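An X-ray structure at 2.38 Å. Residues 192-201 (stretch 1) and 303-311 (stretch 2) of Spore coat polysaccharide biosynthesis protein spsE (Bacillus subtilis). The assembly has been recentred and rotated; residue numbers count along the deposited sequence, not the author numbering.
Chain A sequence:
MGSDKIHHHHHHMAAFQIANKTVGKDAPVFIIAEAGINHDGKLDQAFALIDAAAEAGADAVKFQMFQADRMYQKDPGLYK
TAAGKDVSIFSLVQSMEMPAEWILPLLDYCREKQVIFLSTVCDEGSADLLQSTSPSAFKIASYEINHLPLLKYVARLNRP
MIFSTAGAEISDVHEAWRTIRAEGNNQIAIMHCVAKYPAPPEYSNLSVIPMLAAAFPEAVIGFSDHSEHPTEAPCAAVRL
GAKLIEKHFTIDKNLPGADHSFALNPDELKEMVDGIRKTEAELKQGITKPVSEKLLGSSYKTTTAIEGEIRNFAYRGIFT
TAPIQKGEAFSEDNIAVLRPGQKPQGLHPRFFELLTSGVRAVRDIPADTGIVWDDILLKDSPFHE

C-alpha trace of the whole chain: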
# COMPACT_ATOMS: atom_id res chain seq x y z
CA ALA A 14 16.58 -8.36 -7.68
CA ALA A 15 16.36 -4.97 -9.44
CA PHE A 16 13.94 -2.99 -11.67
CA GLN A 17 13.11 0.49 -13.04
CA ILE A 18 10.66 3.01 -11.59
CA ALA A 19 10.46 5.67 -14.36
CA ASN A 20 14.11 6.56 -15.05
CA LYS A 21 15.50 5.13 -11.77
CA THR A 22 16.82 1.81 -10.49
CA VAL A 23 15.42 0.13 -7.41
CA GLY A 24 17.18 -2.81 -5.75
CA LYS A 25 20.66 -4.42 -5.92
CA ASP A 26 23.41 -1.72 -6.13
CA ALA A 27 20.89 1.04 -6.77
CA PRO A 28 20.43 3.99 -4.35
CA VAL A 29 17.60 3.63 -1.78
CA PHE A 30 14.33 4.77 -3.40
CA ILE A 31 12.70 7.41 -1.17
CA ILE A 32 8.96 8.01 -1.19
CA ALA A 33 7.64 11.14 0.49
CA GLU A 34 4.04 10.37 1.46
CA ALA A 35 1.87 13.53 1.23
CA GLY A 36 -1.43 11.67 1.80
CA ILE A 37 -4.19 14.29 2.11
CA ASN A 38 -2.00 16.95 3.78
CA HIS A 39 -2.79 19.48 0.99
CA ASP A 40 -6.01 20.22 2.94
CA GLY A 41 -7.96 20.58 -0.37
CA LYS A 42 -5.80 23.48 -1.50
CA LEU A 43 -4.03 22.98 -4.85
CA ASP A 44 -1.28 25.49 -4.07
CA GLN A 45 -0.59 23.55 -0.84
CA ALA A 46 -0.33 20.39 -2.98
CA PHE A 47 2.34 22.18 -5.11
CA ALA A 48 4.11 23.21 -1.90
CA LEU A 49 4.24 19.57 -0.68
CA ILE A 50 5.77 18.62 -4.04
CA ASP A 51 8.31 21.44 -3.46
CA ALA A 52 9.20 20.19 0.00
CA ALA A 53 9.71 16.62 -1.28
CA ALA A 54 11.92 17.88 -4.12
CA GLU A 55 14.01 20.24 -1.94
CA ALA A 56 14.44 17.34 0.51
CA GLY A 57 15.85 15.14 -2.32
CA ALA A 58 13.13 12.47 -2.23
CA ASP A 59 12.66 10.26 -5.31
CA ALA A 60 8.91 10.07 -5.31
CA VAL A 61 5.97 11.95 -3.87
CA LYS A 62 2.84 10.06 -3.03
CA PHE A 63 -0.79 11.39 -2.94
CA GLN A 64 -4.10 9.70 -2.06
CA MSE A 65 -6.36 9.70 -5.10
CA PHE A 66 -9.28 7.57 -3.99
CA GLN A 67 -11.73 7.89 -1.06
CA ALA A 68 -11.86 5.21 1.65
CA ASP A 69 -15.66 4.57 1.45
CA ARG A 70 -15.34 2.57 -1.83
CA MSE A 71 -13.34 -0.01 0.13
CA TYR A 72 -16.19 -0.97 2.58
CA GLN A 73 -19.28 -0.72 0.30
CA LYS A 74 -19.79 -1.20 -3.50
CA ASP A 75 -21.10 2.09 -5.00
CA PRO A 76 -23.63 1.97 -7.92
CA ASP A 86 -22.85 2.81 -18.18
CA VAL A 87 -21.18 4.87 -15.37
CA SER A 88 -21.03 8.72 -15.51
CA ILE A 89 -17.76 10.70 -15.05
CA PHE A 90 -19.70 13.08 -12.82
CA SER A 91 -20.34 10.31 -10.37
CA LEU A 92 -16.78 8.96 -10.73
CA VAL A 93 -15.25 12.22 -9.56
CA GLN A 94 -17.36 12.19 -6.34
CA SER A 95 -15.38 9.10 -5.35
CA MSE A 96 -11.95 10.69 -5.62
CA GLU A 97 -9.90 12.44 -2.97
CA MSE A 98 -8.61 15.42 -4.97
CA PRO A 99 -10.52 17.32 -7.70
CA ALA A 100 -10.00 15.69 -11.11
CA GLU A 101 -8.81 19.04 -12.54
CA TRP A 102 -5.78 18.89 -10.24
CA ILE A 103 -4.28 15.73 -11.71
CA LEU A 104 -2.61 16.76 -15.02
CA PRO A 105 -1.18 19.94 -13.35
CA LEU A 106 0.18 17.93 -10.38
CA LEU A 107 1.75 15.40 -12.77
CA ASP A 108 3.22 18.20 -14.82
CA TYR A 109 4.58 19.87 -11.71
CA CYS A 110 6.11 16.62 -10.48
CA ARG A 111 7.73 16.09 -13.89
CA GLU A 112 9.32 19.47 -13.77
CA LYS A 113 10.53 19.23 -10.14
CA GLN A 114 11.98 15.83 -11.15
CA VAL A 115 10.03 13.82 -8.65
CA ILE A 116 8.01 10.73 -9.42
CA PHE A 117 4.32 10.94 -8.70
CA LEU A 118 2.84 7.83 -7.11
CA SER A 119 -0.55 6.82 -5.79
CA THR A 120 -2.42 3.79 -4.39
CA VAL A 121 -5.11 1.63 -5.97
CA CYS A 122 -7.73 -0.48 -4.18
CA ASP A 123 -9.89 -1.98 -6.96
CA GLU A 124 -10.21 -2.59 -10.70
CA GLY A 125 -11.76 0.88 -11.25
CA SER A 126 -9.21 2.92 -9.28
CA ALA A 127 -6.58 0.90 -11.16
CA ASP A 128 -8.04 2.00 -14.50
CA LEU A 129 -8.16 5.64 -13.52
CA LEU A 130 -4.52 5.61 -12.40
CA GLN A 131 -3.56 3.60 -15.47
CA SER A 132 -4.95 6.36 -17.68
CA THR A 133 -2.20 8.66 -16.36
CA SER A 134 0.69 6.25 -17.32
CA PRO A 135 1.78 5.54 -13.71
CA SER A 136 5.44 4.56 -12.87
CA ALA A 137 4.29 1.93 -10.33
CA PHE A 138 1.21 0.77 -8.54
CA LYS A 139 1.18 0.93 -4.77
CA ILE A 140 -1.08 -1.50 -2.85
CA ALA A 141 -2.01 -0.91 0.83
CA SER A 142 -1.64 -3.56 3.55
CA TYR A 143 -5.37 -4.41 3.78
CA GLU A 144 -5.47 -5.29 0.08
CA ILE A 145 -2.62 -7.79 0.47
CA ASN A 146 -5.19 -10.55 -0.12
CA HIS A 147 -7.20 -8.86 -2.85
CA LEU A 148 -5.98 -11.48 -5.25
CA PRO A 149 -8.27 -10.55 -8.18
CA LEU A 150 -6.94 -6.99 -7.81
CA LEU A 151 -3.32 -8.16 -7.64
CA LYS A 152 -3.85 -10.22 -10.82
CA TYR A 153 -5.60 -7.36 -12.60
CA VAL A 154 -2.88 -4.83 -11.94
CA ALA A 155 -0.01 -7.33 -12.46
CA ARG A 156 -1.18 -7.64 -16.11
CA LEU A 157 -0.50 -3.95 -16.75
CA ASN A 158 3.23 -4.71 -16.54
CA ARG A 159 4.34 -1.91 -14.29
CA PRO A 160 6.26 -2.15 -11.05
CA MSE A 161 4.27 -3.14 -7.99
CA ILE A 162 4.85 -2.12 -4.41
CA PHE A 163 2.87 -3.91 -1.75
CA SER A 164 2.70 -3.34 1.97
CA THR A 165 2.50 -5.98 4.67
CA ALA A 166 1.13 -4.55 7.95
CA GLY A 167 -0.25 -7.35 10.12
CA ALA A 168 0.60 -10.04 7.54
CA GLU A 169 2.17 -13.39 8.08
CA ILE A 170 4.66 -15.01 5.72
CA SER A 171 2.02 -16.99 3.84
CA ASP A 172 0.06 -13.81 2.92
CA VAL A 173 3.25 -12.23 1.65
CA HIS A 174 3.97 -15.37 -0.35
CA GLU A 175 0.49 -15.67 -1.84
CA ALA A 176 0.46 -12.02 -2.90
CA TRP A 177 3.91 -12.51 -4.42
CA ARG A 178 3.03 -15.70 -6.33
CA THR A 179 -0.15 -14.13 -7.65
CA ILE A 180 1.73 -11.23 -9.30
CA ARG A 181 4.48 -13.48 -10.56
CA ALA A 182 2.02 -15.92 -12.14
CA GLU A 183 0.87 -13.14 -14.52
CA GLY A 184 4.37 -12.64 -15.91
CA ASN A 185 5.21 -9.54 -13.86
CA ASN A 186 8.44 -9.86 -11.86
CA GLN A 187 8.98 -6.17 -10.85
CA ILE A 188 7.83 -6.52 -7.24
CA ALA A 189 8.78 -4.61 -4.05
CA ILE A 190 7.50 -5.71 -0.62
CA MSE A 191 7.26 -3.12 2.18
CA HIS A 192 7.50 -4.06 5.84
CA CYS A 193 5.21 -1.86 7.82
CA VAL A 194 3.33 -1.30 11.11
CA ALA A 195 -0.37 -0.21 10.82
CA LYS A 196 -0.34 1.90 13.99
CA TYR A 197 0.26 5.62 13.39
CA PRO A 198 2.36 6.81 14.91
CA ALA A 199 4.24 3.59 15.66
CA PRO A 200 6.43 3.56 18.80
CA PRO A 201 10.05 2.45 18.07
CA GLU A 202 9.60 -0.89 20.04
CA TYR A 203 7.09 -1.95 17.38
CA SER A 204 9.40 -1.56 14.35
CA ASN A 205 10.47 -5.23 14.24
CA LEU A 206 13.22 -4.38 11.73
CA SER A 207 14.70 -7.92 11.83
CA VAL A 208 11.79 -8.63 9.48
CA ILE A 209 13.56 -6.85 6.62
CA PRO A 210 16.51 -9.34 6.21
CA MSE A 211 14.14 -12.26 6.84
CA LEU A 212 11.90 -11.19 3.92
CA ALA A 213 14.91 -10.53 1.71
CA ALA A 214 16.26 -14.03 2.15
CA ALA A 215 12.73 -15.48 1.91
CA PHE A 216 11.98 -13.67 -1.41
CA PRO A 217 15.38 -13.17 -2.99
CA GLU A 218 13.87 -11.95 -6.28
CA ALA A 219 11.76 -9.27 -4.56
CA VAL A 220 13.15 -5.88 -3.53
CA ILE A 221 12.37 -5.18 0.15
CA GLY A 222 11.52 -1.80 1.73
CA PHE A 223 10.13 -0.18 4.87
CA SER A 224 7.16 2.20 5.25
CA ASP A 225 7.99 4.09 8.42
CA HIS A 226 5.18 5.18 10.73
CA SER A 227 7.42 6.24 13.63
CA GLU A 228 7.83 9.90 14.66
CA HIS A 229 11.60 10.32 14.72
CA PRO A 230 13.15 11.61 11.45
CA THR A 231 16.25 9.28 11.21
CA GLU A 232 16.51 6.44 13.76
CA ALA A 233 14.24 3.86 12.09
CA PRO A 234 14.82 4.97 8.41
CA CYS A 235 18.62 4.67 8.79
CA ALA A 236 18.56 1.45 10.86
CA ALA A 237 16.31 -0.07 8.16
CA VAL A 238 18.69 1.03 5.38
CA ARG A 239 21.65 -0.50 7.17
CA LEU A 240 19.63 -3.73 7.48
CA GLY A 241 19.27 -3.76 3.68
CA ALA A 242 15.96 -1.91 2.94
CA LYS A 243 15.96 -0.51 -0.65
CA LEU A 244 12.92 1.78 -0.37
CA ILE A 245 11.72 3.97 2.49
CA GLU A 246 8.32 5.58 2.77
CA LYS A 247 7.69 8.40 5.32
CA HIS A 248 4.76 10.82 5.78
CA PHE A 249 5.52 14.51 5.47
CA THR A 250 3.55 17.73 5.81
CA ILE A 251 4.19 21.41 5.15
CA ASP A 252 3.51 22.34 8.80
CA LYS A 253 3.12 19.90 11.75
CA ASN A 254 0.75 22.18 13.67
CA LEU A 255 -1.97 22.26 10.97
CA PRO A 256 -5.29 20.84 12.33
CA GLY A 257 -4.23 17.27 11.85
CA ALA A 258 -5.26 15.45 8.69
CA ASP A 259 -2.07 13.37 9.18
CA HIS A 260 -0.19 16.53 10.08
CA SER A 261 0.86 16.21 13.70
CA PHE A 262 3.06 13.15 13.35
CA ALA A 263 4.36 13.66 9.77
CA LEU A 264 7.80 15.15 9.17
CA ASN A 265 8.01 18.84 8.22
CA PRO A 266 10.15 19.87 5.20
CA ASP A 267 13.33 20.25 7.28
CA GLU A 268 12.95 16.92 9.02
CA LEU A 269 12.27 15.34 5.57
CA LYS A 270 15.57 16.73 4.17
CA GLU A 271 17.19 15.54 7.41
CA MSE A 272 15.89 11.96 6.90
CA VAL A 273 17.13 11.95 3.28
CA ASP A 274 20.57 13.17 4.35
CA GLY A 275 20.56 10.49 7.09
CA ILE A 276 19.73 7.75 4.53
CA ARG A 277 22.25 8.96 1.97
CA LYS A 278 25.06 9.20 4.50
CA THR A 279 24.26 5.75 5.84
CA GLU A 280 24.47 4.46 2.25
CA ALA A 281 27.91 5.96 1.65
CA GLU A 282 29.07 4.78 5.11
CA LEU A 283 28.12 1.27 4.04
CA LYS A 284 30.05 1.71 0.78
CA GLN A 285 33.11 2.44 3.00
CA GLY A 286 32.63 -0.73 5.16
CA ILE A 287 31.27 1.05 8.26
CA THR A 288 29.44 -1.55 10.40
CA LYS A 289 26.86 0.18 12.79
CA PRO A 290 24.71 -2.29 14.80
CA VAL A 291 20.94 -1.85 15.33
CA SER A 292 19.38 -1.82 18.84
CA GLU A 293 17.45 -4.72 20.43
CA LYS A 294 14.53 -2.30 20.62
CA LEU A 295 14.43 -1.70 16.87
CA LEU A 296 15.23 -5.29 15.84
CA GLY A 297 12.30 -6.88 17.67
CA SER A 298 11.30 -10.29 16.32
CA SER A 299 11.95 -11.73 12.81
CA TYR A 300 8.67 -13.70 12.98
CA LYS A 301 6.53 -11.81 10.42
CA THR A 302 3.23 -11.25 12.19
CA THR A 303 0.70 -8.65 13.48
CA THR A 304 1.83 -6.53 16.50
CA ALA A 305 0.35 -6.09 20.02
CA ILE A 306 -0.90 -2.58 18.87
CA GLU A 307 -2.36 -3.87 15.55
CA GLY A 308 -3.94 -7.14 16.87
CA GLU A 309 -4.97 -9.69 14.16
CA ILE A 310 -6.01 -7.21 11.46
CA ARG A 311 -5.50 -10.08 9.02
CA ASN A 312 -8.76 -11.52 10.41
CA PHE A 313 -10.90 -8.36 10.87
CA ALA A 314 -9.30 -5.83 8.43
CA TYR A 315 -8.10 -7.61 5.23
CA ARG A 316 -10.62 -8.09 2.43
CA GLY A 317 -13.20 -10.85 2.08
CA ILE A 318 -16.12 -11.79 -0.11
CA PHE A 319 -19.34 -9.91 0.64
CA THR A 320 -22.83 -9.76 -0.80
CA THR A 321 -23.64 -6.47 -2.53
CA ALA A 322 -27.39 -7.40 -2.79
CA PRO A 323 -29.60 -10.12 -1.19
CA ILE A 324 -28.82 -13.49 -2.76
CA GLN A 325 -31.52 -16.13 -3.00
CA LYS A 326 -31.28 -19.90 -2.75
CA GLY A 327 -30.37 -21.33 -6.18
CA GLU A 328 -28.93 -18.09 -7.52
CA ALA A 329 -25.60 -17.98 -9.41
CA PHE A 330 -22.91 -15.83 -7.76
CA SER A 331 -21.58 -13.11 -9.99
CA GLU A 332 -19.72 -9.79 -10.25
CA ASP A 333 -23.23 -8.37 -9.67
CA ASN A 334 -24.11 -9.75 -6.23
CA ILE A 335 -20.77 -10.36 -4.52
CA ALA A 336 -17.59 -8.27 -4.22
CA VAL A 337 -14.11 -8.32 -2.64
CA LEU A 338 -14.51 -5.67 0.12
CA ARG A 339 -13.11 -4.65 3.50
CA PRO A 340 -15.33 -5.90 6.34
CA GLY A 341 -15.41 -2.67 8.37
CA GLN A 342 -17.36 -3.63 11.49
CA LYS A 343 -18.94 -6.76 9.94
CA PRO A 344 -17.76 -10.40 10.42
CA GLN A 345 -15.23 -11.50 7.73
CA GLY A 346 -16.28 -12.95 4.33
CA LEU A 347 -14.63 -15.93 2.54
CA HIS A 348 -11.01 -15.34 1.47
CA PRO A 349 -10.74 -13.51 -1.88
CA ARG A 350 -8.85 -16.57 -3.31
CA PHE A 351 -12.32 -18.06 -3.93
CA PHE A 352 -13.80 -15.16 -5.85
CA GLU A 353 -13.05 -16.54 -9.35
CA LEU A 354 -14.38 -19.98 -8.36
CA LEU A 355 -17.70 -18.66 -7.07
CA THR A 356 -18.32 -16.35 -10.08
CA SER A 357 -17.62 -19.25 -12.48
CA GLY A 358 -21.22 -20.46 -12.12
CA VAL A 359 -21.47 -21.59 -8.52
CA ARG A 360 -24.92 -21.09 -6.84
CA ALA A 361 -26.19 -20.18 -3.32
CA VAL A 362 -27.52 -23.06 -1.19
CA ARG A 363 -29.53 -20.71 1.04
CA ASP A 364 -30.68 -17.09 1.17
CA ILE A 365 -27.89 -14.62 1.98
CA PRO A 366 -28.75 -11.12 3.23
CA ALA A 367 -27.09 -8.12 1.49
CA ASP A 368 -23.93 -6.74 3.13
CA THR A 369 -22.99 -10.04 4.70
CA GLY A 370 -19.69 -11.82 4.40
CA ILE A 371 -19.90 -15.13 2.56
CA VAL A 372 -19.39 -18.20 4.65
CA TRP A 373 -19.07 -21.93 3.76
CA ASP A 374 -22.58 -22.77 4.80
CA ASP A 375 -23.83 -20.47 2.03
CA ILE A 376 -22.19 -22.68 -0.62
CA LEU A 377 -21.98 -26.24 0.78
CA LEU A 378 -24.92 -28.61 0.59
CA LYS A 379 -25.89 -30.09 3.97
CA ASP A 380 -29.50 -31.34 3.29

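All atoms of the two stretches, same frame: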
# COMPACT_ATOMS: atom_id res chain seq x y z
N HIS A 192 7.82 -3.78 4.45
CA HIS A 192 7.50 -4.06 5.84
C HIS A 192 6.91 -2.81 6.43
O HIS A 192 7.27 -1.71 6.02
CB HIS A 192 8.76 -4.46 6.61
CG HIS A 192 8.55 -4.57 8.09
ND1 HIS A 192 7.54 -5.33 8.64
CD2 HIS A 192 9.23 -4.02 9.12
CE1 HIS A 192 7.62 -5.25 9.96
NE2 HIS A 192 8.63 -4.47 10.27
N CYS A 193 6.04 -2.95 7.42
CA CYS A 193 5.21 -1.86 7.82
C CYS A 193 4.46 -2.18 9.10
O CYS A 193 4.06 -3.32 9.30
CB CYS A 193 4.20 -1.66 6.69
SG CYS A 193 3.12 -0.30 6.97
N VAL A 194 4.22 -1.17 9.93
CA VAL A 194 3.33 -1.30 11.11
C VAL A 194 2.09 -0.39 10.98
O VAL A 194 2.22 0.83 10.78
CB VAL A 194 4.07 -0.90 12.39
CG1 VAL A 194 3.25 -1.24 13.61
CG2 VAL A 194 5.44 -1.56 12.44
N ALA A 195 0.88 -0.96 11.12
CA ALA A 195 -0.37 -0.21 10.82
C ALA A 195 -0.78 0.87 11.83
O ALA A 195 -1.59 1.74 11.51
CB ALA A 195 -1.55 -1.16 10.52
N LYS A 196 -0.22 0.81 13.03
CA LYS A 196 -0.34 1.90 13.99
C LYS A 196 0.32 3.20 13.47
O LYS A 196 1.37 3.17 12.84
CB LYS A 196 0.26 1.49 15.33
CG LYS A 196 -0.05 2.44 16.49
CD LYS A 196 -1.55 2.57 16.79
CE LYS A 196 -1.79 3.45 18.02
NZ LYS A 196 -3.23 3.55 18.34
N TYR A 197 -0.31 4.33 13.74
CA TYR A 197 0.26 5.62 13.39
C TYR A 197 -0.06 6.65 14.49
O TYR A 197 -1.24 6.91 14.76
CB TYR A 197 -0.21 6.10 12.00
CG TYR A 197 0.35 7.46 11.57
CD1 TYR A 197 1.65 7.59 11.06
CD2 TYR A 197 -0.43 8.63 11.68
CE1 TYR A 197 2.16 8.84 10.66
CE2 TYR A 197 0.07 9.88 11.28
CZ TYR A 197 1.36 9.98 10.78
OH TYR A 197 1.84 11.21 10.40
N PRO A 198 0.97 7.20 15.14
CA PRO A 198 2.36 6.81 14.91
C PRO A 198 2.71 5.49 15.61
O PRO A 198 2.01 5.05 16.54
CB PRO A 198 3.14 7.98 15.53
CG PRO A 198 2.28 8.45 16.64
CD PRO A 198 0.86 8.25 16.17
N ALA A 199 3.81 4.88 15.16
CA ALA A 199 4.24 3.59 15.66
C ALA A 199 5.44 3.80 16.57
O ALA A 199 6.49 4.27 16.12
CB ALA A 199 4.60 2.69 14.50
N PRO A 200 5.30 3.46 17.86
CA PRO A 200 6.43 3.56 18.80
C PRO A 200 7.61 2.72 18.29
O PRO A 200 7.38 1.65 17.72
CB PRO A 200 5.86 2.97 20.09
CG PRO A 200 4.38 3.05 19.96
CD PRO A 200 4.08 2.95 18.50
N PRO A 201 8.84 3.19 18.49
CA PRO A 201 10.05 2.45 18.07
C PRO A 201 10.08 0.93 18.39
O PRO A 201 10.57 0.16 17.56
CB PRO A 201 11.17 3.16 18.85
CG PRO A 201 10.68 4.53 19.05
CD PRO A 201 9.18 4.46 19.15
N THR A 303 1.33 -9.86 12.95
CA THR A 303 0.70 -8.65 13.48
C THR A 303 1.23 -8.27 14.90
O THR A 303 1.59 -9.16 15.69
CB THR A 303 -0.84 -8.82 13.46
OG1 THR A 303 -1.49 -7.56 13.67
CG2 THR A 303 -1.32 -9.71 14.61
N THR A 304 1.29 -6.98 15.20
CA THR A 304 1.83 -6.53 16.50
C THR A 304 0.77 -6.49 17.62
O THR A 304 -0.43 -6.64 17.36
CB THR A 304 2.60 -5.16 16.40
OG1 THR A 304 1.75 -4.16 15.82
CG2 THR A 304 3.81 -5.24 15.45
N ALA A 305 1.23 -6.31 18.87
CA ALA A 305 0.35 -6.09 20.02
C ALA A 305 -0.59 -4.88 19.84
O ALA A 305 -1.73 -4.92 20.30
CB ALA A 305 1.16 -5.98 21.32
N ILE A 306 -0.11 -3.82 19.16
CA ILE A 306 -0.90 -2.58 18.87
C ILE A 306 -1.70 -2.59 17.54
O ILE A 306 -2.46 -1.65 17.26
CB ILE A 306 -0.01 -1.28 18.96
CG1 ILE A 306 1.18 -1.35 17.99
CG2 ILE A 306 0.40 -0.99 20.41
CD1 ILE A 306 1.80 -0.02 17.66
N GLU A 307 -1.51 -3.62 16.72
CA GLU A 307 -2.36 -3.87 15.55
C GLU A 307 -3.45 -4.92 15.88
O GLU A 307 -4.64 -4.65 15.74
CB GLU A 307 -1.52 -4.27 14.32
CG GLU A 307 -0.65 -3.16 13.73
CD GLU A 307 0.54 -3.68 12.91
OE1 GLU A 307 1.25 -4.61 13.35
OE2 GLU A 307 0.78 -3.14 11.81
N GLY A 308 -3.03 -6.11 16.33
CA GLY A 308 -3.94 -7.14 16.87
C GLY A 308 -4.85 -7.86 15.88
O GLY A 308 -6.04 -7.54 15.79
N GLU A 309 -4.28 -8.85 15.18
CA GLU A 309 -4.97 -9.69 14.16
C GLU A 309 -5.90 -8.95 13.17
O GLU A 309 -7.09 -9.28 13.02
CB GLU A 309 -5.63 -10.94 14.77
CG GLU A 309 -6.83 -10.65 15.66
CD GLU A 309 -7.35 -11.88 16.35
OE1 GLU A 309 -6.53 -12.63 16.94
OE2 GLU A 309 -8.58 -12.11 16.31
N ILE A 310 -5.32 -7.96 12.49
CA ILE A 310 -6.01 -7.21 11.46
C ILE A 310 -6.19 -8.06 10.20
O ILE A 310 -7.06 -7.79 9.37
CB ILE A 310 -5.25 -5.89 11.14
CG1 ILE A 310 -3.73 -6.12 11.10
CG2 ILE A 310 -5.60 -4.80 12.17
CD1 ILE A 310 -2.96 -4.95 10.48
N ARG A 311 -5.36 -9.09 10.09
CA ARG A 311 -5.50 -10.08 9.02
C ARG A 311 -6.84 -10.84 9.06
O ARG A 311 -7.30 -11.35 8.03
CB ARG A 311 -4.29 -11.02 8.96
CG ARG A 311 -3.90 -11.73 10.26
CD ARG A 311 -2.67 -12.61 10.12
NE ARG A 311 -2.68 -13.38 8.87
CZ ARG A 311 -3.29 -14.55 8.69
NH1 ARG A 311 -3.98 -15.11 9.69
NH2 ARG A 311 -3.23 -15.16 7.52

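No hydrogen bond joins the two stretches, although the carboxylate of Glu-307 reaches in to stretch 1. One of its oxygens, OE1, is bound within its own stretch, to Thr-304. The other is too close to its neighbour: Glu-307 OE2 lies 2.3 Å from Ala-195 N, too short for a hydrogen bond, and the pair is best read as a clash in the model. The placement of OE2 at this spot should therefore be treated with caution.

The other carboxylate oxygen is well accounted for. Glu-307 OE1 accepts a hydrogen bond from Thr-304 N at 3.0 Å, with an N-H...acceptor angle of 152°. Glu-307 OE1 also accepts one from Thr-304 OG1 at 2.6 Å. Thr-304 uses the p rotamer, which places its hydroxyl near the carboxylate. The backbone closes the same turn. Gly-308 N donates to Thr-304 O at 2.8 Å, and Glu-307 N makes a weak bond to Thr-304 O at 3.3 Å. Residues 305-307 have helical phi/psi values but lack the regular bonds. Gly-308 follows with positive phi, a conformation that favours glycine. Glu-309 then takes the N-cap position before the helix that begins at Ile-310.

Stretch 1 starts in a strand that began earlier in the chain and then runs on as loop. The backbones stay apart. The CA atoms of Ala-195 and Glu-307 are 6.3 Å apart, and those of Val-194 and Thr-304 are 7.7 Å apart. Side chains must bridge this gap. The CA-to-CB bond of Glu-307 points sideways, but the end of its side chain comes nearer to stretch 1.

The rest of the contact is largely apolar. Ile-306 has the largest covered area of any residue here, and its CA-to-CB bond points toward stretch 1. Ile-306 CD1 lies 3.8 Å from Pro-200 CD and 4.5 Å from Val-194 CG1. Ile-306 CD1 is also 3.2 Å from Lys-196 CB, a tight approach for two carbons. Lys-196 thus offers the aliphatic base of its side chain, while its end leads away and leaves the charged amine out of this apolar patch. Val-194 CG1 also lies 4.0 Å from Thr-304 OG1.

A further apolar pair involves the start of the helix. Ala-195 CB lies 4.0 Å from Ile-310 CD1, a van der Waals contact between methyl groups. The CA-to-CB bonds of Tyr-197 and Pro-198 point away from stretch 2, and neither residue touches it. The peptide bond before Pro-198 is cis, and the chain beyond it brings Pro-200 back to Ile-306. The two stretches bury 302 Å² in all, a modest area.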